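Local atomic coordinates of saframycin Mx1 synthetase B (Legionella pneumophila subsp. pneumophila, PDB entry 3KXW), a protein that belongs to the ANL superfamily of AMP-binding enzymes and, in this crystal, holds 5'-O-[(S)-(dodecanoyloxy)(hydroxy)phosphoryl]adenosine in a pocket. Residues L69-P74 / Y96-E101; M121-I126 / A147-E152. One frame throughout, in Å; residues are numbered along the deposited sequence.

Contact 1: L69-P74 / Y96-E101; sequences LLLFAP and YPPAQE
Leu71 and Pro97 carry this contact, and Pro98 adds a smaller share. They meet where two neighbouring parallel strands end in the sheet of the AMP-binding domain. Strand 67-71 gives way to a loop at Phe72, and strand 91-95 ends just before Tyr96. Helix 76-87 lies between the two strands in the chain, which makes the unit a beta-alpha-beta crossover. Beyond the last paired residues the two segments are held together by apolar packing.

The Leu71 side chain is extended. Its CG stands anti to the backbone N (chi1 -166°), and the two methyls at its end reach the prolines. CD2 touches the backbone side of Pro97, with CD2 to Pro97 CA at 3.6 Å. It also meets the ring, with Leu71 CD2 to Pro97 CB at 3.8 Å. The two side chains cross obliquely. Pro98 meets Leu71 differently, tip to tip. Leu71 CD1 to Pro98 CD is 3.8 Å, and CD2 lies almost as near to the same ring carbon. Leu71 is a buried residue and also packs on Ile95 and Met121.

The chain turns away after Pro97. Pro98 is the centre of an inverse gamma turn, with a weak bond from Ala99 N to Pro97 O. The segment then leads to Gln100, the N-cap of helix 101-114.

The other end of the Pro97 ring rests on backbone instead of side chain. Its CG lies 3.5 Å from Ala73 N, beside the peptide that joins Phe72 to Ala73. The Ala73 methyl is farther off, with CB to Pro97 CG at 4.4 Å. The Phe72 carbonyl comes close to the ring, with Phe72 O at 3.3 Å from Pro97 CD.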
loop_
_atom_site.group_PDB
_atom_site.type_symbol
_atom_site.label_atom_id
_atom_site.label_comp_id
_atom_site.label_asym_id
_atom_site.label_seq_id
_atom_site.Cartn_x
_atom_site.Cartn_y
_atom_site.Cartn_z
ATOM N N LEU A 69 -18.495 -3.156 -7.612
ATOM C CA LEU A 69 -17.142 -2.872 -8.070
ATOM C C LEU A 69 -16.928 -1.363 -8.191
ATOM O O LEU A 69 -17.775 -0.661 -8.727
ATOM C CB LEU A 69 -16.932 -3.534 -9.440
ATOM C CG LEU A 69 -15.490 -3.652 -9.902
ATOM C CD1 LEU A 69 -14.729 -4.571 -8.938
ATOM C CD2 LEU A 69 -15.410 -4.159 -11.367
ATOM N N LEU A 70 -15.793 -0.862 -7.723
ATOM C CA LEU A 70 -15.547 0.574 -7.787
ATOM C C LEU A 70 -14.320 0.825 -8.621
ATOM O O LEU A 70 -13.210 0.576 -8.178
ATOM C CB LEU A 70 -15.330 1.152 -6.396
ATOM C CG LEU A 70 -16.470 0.897 -5.418
ATOM C CD1 LEU A 70 -16.151 1.517 -4.049
ATOM C CD2 LEU A 70 -17.774 1.483 -5.952
ATOM N N LEU A 71 -14.535 1.291 -9.849
ATOM C CA LEU A 71 -13.424 1.494 -10.771
ATOM C C LEU A 71 -13.138 2.979 -10.818
ATOM O O LEU A 71 -13.856 3.733 -11.500
ATOM C CB LEU A 71 -13.788 0.922 -12.145
ATOM C CG LEU A 71 -12.738 0.710 -13.222
ATOM C CD1 LEU A 71 -13.357 -0.031 -14.411
ATOM C CD2 LEU A 71 -12.158 2.052 -13.674
ATOM N N PHE A 72 -12.115 3.415 -10.078
ATOM C CA PHE A 72 -11.796 4.839 -9.952
ATOM C C PHE A 72 -10.310 5.068 -9.804
ATOM O O PHE A 72 -9.621 4.304 -9.105
ATOM C CB PHE A 72 -12.463 5.448 -8.702
ATOM C CG PHE A 72 -13.941 5.596 -8.817
ATOM C CD1 PHE A 72 -14.492 6.730 -9.407
ATOM C CD2 PHE A 72 -14.788 4.593 -8.324
ATOM C CE1 PHE A 72 -15.882 6.859 -9.534
ATOM C CE2 PHE A 72 -16.173 4.721 -8.422
ATOM C CZ PHE A 72 -16.722 5.858 -9.039
ATOM N N ALA A 73 -9.825 6.138 -10.424
ATOM C CA ALA A 73 -8.538 6.703 -10.052
ATOM C C ALA A 73 -8.694 7.361 -8.670
ATOM O O ALA A 73 -9.819 7.617 -8.218
ATOM C CB ALA A 73 -8.081 7.732 -11.102
ATOM N N PRO A 74 -7.574 7.639 -7.999
ATOM C CA PRO A 74 -7.655 8.358 -6.728
ATOM C C PRO A 74 -8.432 9.672 -6.875
ATOM O O PRO A 74 -8.346 10.324 -7.902
ATOM C CB PRO A 74 -6.185 8.661 -6.408
ATOM C CG PRO A 74 -5.397 7.614 -7.142
ATOM C CD PRO A 74 -6.178 7.406 -8.420
ATOM N N TYR A 96 -8.000 -0.607 -9.251
ATOM C CA TYR A 96 -7.278 0.313 -10.133
ATOM C C TYR A 96 -7.924 0.303 -11.506
ATOM O O TYR A 96 -8.269 -0.758 -12.012
ATOM C CB TYR A 96 -5.830 -0.165 -10.325
ATOM C CG TYR A 96 -4.944 -0.131 -9.101
ATOM C CD1 TYR A 96 -4.167 1.002 -8.806
ATOM C CD2 TYR A 96 -4.835 -1.242 -8.257
ATOM C CE1 TYR A 96 -3.331 1.039 -7.682
ATOM C CE2 TYR A 96 -4.002 -1.207 -7.127
ATOM C CZ TYR A 96 -3.256 -0.064 -6.852
ATOM O OH TYR A 96 -2.448 -0.031 -5.734
ATOM N N PRO A 97 -8.081 1.474 -12.128
ATOM C CA PRO A 97 -8.562 1.471 -13.513
ATOM C C PRO A 97 -7.649 0.590 -14.379
ATOM O O PRO A 97 -6.422 0.679 -14.245
ATOM C CB PRO A 97 -8.478 2.955 -13.904
ATOM C CG PRO A 97 -8.729 3.661 -12.619
ATOM C CD PRO A 97 -8.026 2.834 -11.563
ATOM N N PRO A 98 -8.241 -0.279 -15.220
ATOM C CA PRO A 98 -7.500 -1.302 -15.980
ATOM C C PRO A 98 -6.854 -0.701 -17.226
ATOM O O PRO A 98 -7.213 -1.052 -18.355
ATOM C CB PRO A 98 -8.586 -2.317 -16.355
ATOM C CG PRO A 98 -9.865 -1.515 -16.406
ATOM C CD PRO A 98 -9.698 -0.349 -15.441
ATOM N N ALA A 99 -5.907 0.202 -17.002
ATOM C CA ALA A 99 -5.350 1.023 -18.076
ATOM C C ALA A 99 -4.406 0.256 -18.995
ATOM O O ALA A 99 -4.186 0.649 -20.139
ATOM C CB ALA A 99 -4.654 2.246 -17.501
ATOM N N GLN A 100 -3.849 -0.838 -18.498
ATOM C CA GLN A 100 -2.926 -1.630 -19.304
ATOM C C GLN A 100 -3.194 -3.117 -19.129
ATOM O O GLN A 100 -4.066 -3.534 -18.355
ATOM C CB GLN A 100 -1.454 -1.293 -18.984
ATOM C CG GLN A 100 -1.034 0.181 -19.205
ATOM C CD GLN A 100 -0.945 0.577 -20.670
ATOM O OE1 GLN A 100 -0.837 -0.273 -21.549
ATOM N NE2 GLN A 100 -0.995 1.877 -20.939
ATOM N N GLU A 101 -2.439 -3.923 -19.865
ATOM C CA GLU A 101 -2.776 -5.332 -19.998
ATOM C C GLU A 101 -2.939 -6.058 -18.664
ATOM O O GLU A 101 -3.970 -6.705 -18.414
ATOM C CB GLU A 101 -1.727 -6.037 -20.870
ATOM C CG GLU A 101 -2.005 -5.905 -22.363
ATOM C CD GLU A 101 -1.480 -4.608 -22.970
ATOM O OE1 GLU A 101 -0.998 -3.715 -22.205
ATOM O OE2 GLU A 101 -1.566 -4.490 -24.228
#

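Contact 2: M121-I126 / A147-E152; sequences MIADHI and ALESIE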
loop_
_atom_site.group_PDB
_atom_site.type_symbol
_atom_site.label_atom_id
_atom_site.label_comp_id
_atom_site.label_asym_id
_atom_site.label_seq_id
_atom_site.Cartn_x
_atom_site.Cartn_y
_atom_site.Cartn_z
HETATM N N MSE A 121 -18.141 4.022 -11.913
HETATM C CA MSE A 121 -16.911 4.644 -12.402
HETATM C C MSE A 121 -17.278 6.030 -12.891
HETATM O O MSE A 121 -18.450 6.324 -13.005
HETATM C CB MSE A 121 -16.330 3.809 -13.551
HETATM C CG MSE A 121 -17.208 3.787 -14.808
HETATM SE SE MSE A 121 -16.460 2.575 -16.172
HETATM C CE MSE A 121 -16.858 0.831 -15.341
ATOM N N ILE A 122 -16.300 6.875 -13.219
ATOM C CA ILE A 122 -16.664 8.195 -13.751
ATOM C C ILE A 122 -17.081 8.134 -15.230
ATOM O O ILE A 122 -16.715 7.206 -15.942
ATOM C CB ILE A 122 -15.570 9.259 -13.558
ATOM C CG1 ILE A 122 -14.357 8.961 -14.444
ATOM C CG2 ILE A 122 -15.207 9.403 -12.081
ATOM C CD1 ILE A 122 -13.338 10.075 -14.458
ATOM N N ALA A 123 -17.852 9.128 -15.677
ATOM C CA ALA A 123 -18.387 9.139 -17.040
ATOM C C ALA A 123 -17.319 8.942 -18.113
ATOM O O ALA A 123 -17.511 8.170 -19.051
ATOM C CB ALA A 123 -19.195 10.420 -17.301
ATOM N N ASP A 124 -16.195 9.628 -17.969
ATOM C CA ASP A 124 -15.069 9.454 -18.883
ATOM C C ASP A 124 -14.686 7.992 -19.012
ATOM O O ASP A 124 -14.273 7.541 -20.085
ATOM C CB ASP A 124 -13.850 10.261 -18.415
ATOM C CG ASP A 124 -13.970 11.749 -18.746
ATOM O OD1 ASP A 124 -14.939 12.131 -19.450
ATOM O OD2 ASP A 124 -13.096 12.534 -18.313
ATOM N N HIS A 125 -14.805 7.248 -17.916
ATOM C CA HIS A 125 -14.321 5.872 -17.915
ATOM C C HIS A 125 -15.325 4.894 -18.510
ATOM O O HIS A 125 -14.933 3.850 -19.030
ATOM C CB HIS A 125 -13.868 5.437 -16.519
ATOM C CG HIS A 125 -12.468 5.849 -16.180
ATOM N ND1 HIS A 125 -11.927 5.658 -14.929
ATOM C CD2 HIS A 125 -11.501 6.445 -16.920
ATOM C CE1 HIS A 125 -10.684 6.106 -14.913
ATOM N NE2 HIS A 125 -10.402 6.593 -16.108
ATOM N N ILE A 126 -16.616 5.226 -18.458
ATOM C CA ILE A 126 -17.575 4.369 -19.129
ATOM C C ILE A 126 -17.301 4.420 -20.643
ATOM O O ILE A 126 -17.484 3.432 -21.346
ATOM C CB ILE A 126 -19.069 4.660 -18.790
ATOM C CG1 ILE A 126 -19.814 5.208 -19.987
ATOM C CG2 ILE A 126 -19.253 5.500 -17.545
ATOM C CD1 ILE A 126 -20.705 4.203 -20.560
ATOM N N ALA A 147 -22.301 5.638 -14.406
ATOM C CA ALA A 147 -21.438 6.796 -14.247
ATOM C C ALA A 147 -21.790 7.549 -12.980
ATOM O O ALA A 147 -22.945 7.917 -12.770
ATOM C CB ALA A 147 -21.579 7.717 -15.451
ATOM N N LEU A 148 -20.792 7.825 -12.147
ATOM C CA LEU A 148 -21.083 8.469 -10.872
ATOM C C LEU A 148 -21.714 9.853 -11.087
ATOM O O LEU A 148 -22.617 10.238 -10.348
ATOM C CB LEU A 148 -19.838 8.540 -9.964
ATOM C CG LEU A 148 -20.125 8.528 -8.455
ATOM C CD1 LEU A 148 -20.613 7.167 -7.934
ATOM C CD2 LEU A 148 -18.904 9.001 -7.656
ATOM N N GLU A 149 -21.274 10.578 -12.112
ATOM C CA GLU A 149 -21.850 11.888 -12.393
ATOM C C GLU A 149 -23.357 11.882 -12.675
ATOM O O GLU A 149 -24.004 12.935 -12.627
ATOM C CB GLU A 149 -21.120 12.575 -13.552
ATOM C CG GLU A 149 -19.699 12.974 -13.222
ATOM C CD GLU A 149 -18.696 11.969 -13.753
ATOM O OE1 GLU A 149 -19.091 10.797 -13.924
ATOM O OE2 GLU A 149 -17.526 12.353 -14.012
ATOM N N SER A 150 -23.909 10.715 -12.996
ATOM C CA SER A 150 -25.329 10.601 -13.311
ATOM C C SER A 150 -26.151 10.663 -12.024
ATOM O O SER A 150 -27.389 10.776 -12.041
ATOM C CB SER A 150 -25.592 9.278 -14.040
ATOM O OG SER A 150 -25.590 8.191 -13.127
ATOM N N ILE A 151 -25.452 10.575 -10.901
ATOM C CA ILE A 151 -26.105 10.551 -9.595
ATOM C C ILE A 151 -26.277 11.959 -8.983
ATOM O O ILE A 151 -25.308 12.617 -8.627
ATOM C CB ILE A 151 -25.357 9.602 -8.625
ATOM C CG1 ILE A 151 -25.323 8.197 -9.222
ATOM C CG2 ILE A 151 -26.027 9.612 -7.270
ATOM C CD1 ILE A 151 -24.539 7.161 -8.419
ATOM N N GLU A 152 -27.531 12.395 -8.864
ATOM C CA GLU A 152 -27.862 13.723 -8.365
ATOM C C GLU A 152 -28.175 13.727 -6.864
ATOM O O GLU A 152 -28.739 12.759 -6.320
ATOM C CB GLU A 152 -29.076 14.277 -9.123
ATOM C CG GLU A 152 -28.807 14.562 -10.581
ATOM C CD GLU A 152 -28.102 15.900 -10.795
ATOM O OE1 GLU A 152 -28.205 16.785 -9.913
ATOM O OE2 GLU A 152 -27.446 16.068 -11.850
HETATM O O HOH W 1 -16.132 11.828 -16.316
#
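The carboxylate of Glu149 is the flat group that meets Ala123 and Ile122. Ala123 N donates to OE1 on its syn side, with Ala123 N to Glu149 OE1 at 2.7 Å. The donor sits 19° out of the carboxylate plane. Ala123 CB lies over one face, 3.4 Å from Glu149 OE1. Ile122 CB stands out beyond the two oxygens, 3.7 Å from Glu149 OE2, and is shifted toward the other face. One water serves the second oxygen: it donates to Glu149 OE2 and accepts from Asp124 N. The carboxylate thus takes one N-H of the first turn of helix 123-129 directly and a second through water. This helix start would be expected to steady the negative charge. The Glu149 chain bends at chi2 (99°), which sets CD toward the start of the helix.

The backbones meet as neighbouring parallel strands of the mixed sheet. Met121, a selenomethionine here, forms a parallel bridge with Ala147 where strands 118-121 and 143-147 end. Leu148 N donates to Met121 O at 2.9 Å. The same oxygen receives a CA-H...O contact, with Ala147 CA to Met121 O at 3.3 Å. Just past the bridge, segment 121-126 enters helix 123-129 from the N-cap Ile122, and segment 147-152 enters a short 3-10 turn at 148-150.

The Ala147 methyl packs against that helix. Its CB is 3.8 Å from Ile126 CG2 and 4.1 Å from Ala123 CB. Leu148 turns to other parts of the fold and packs on Phe72, on Ile53 of helix 43-59 and on Ala81 of helix 76-87. Ala147 O accepts from both Ser150 N and Ser150 OG, and the hydroxyl bond lies in the carbonyl plane.

Contact 1 comes first along the chain and closes before contact 2 opens. Their centres lie about 14 Å apart. Both belong to one sheet of the AMP-binding region, whose parallel strands run in the order 91-95, 67-71, 118-121, 143-147, with 139-140 antiparallel at the far edge. Contact 1 joins the ends of 91-95 and 67-71, and contact 2 those of 118-121 and 143-147. Strands 67-71 and 118-121 are neighbours, and there the contacts touch. Leu71 O lies 3.2 Å from Met121 CB, and Phe72 CE1 lies 3.7 Å from Ile122 CG2. Both contacts lie at the C-terminal ends of the parallel strands. The ligand-pocket residues lie between 199 and 456, after all four segments.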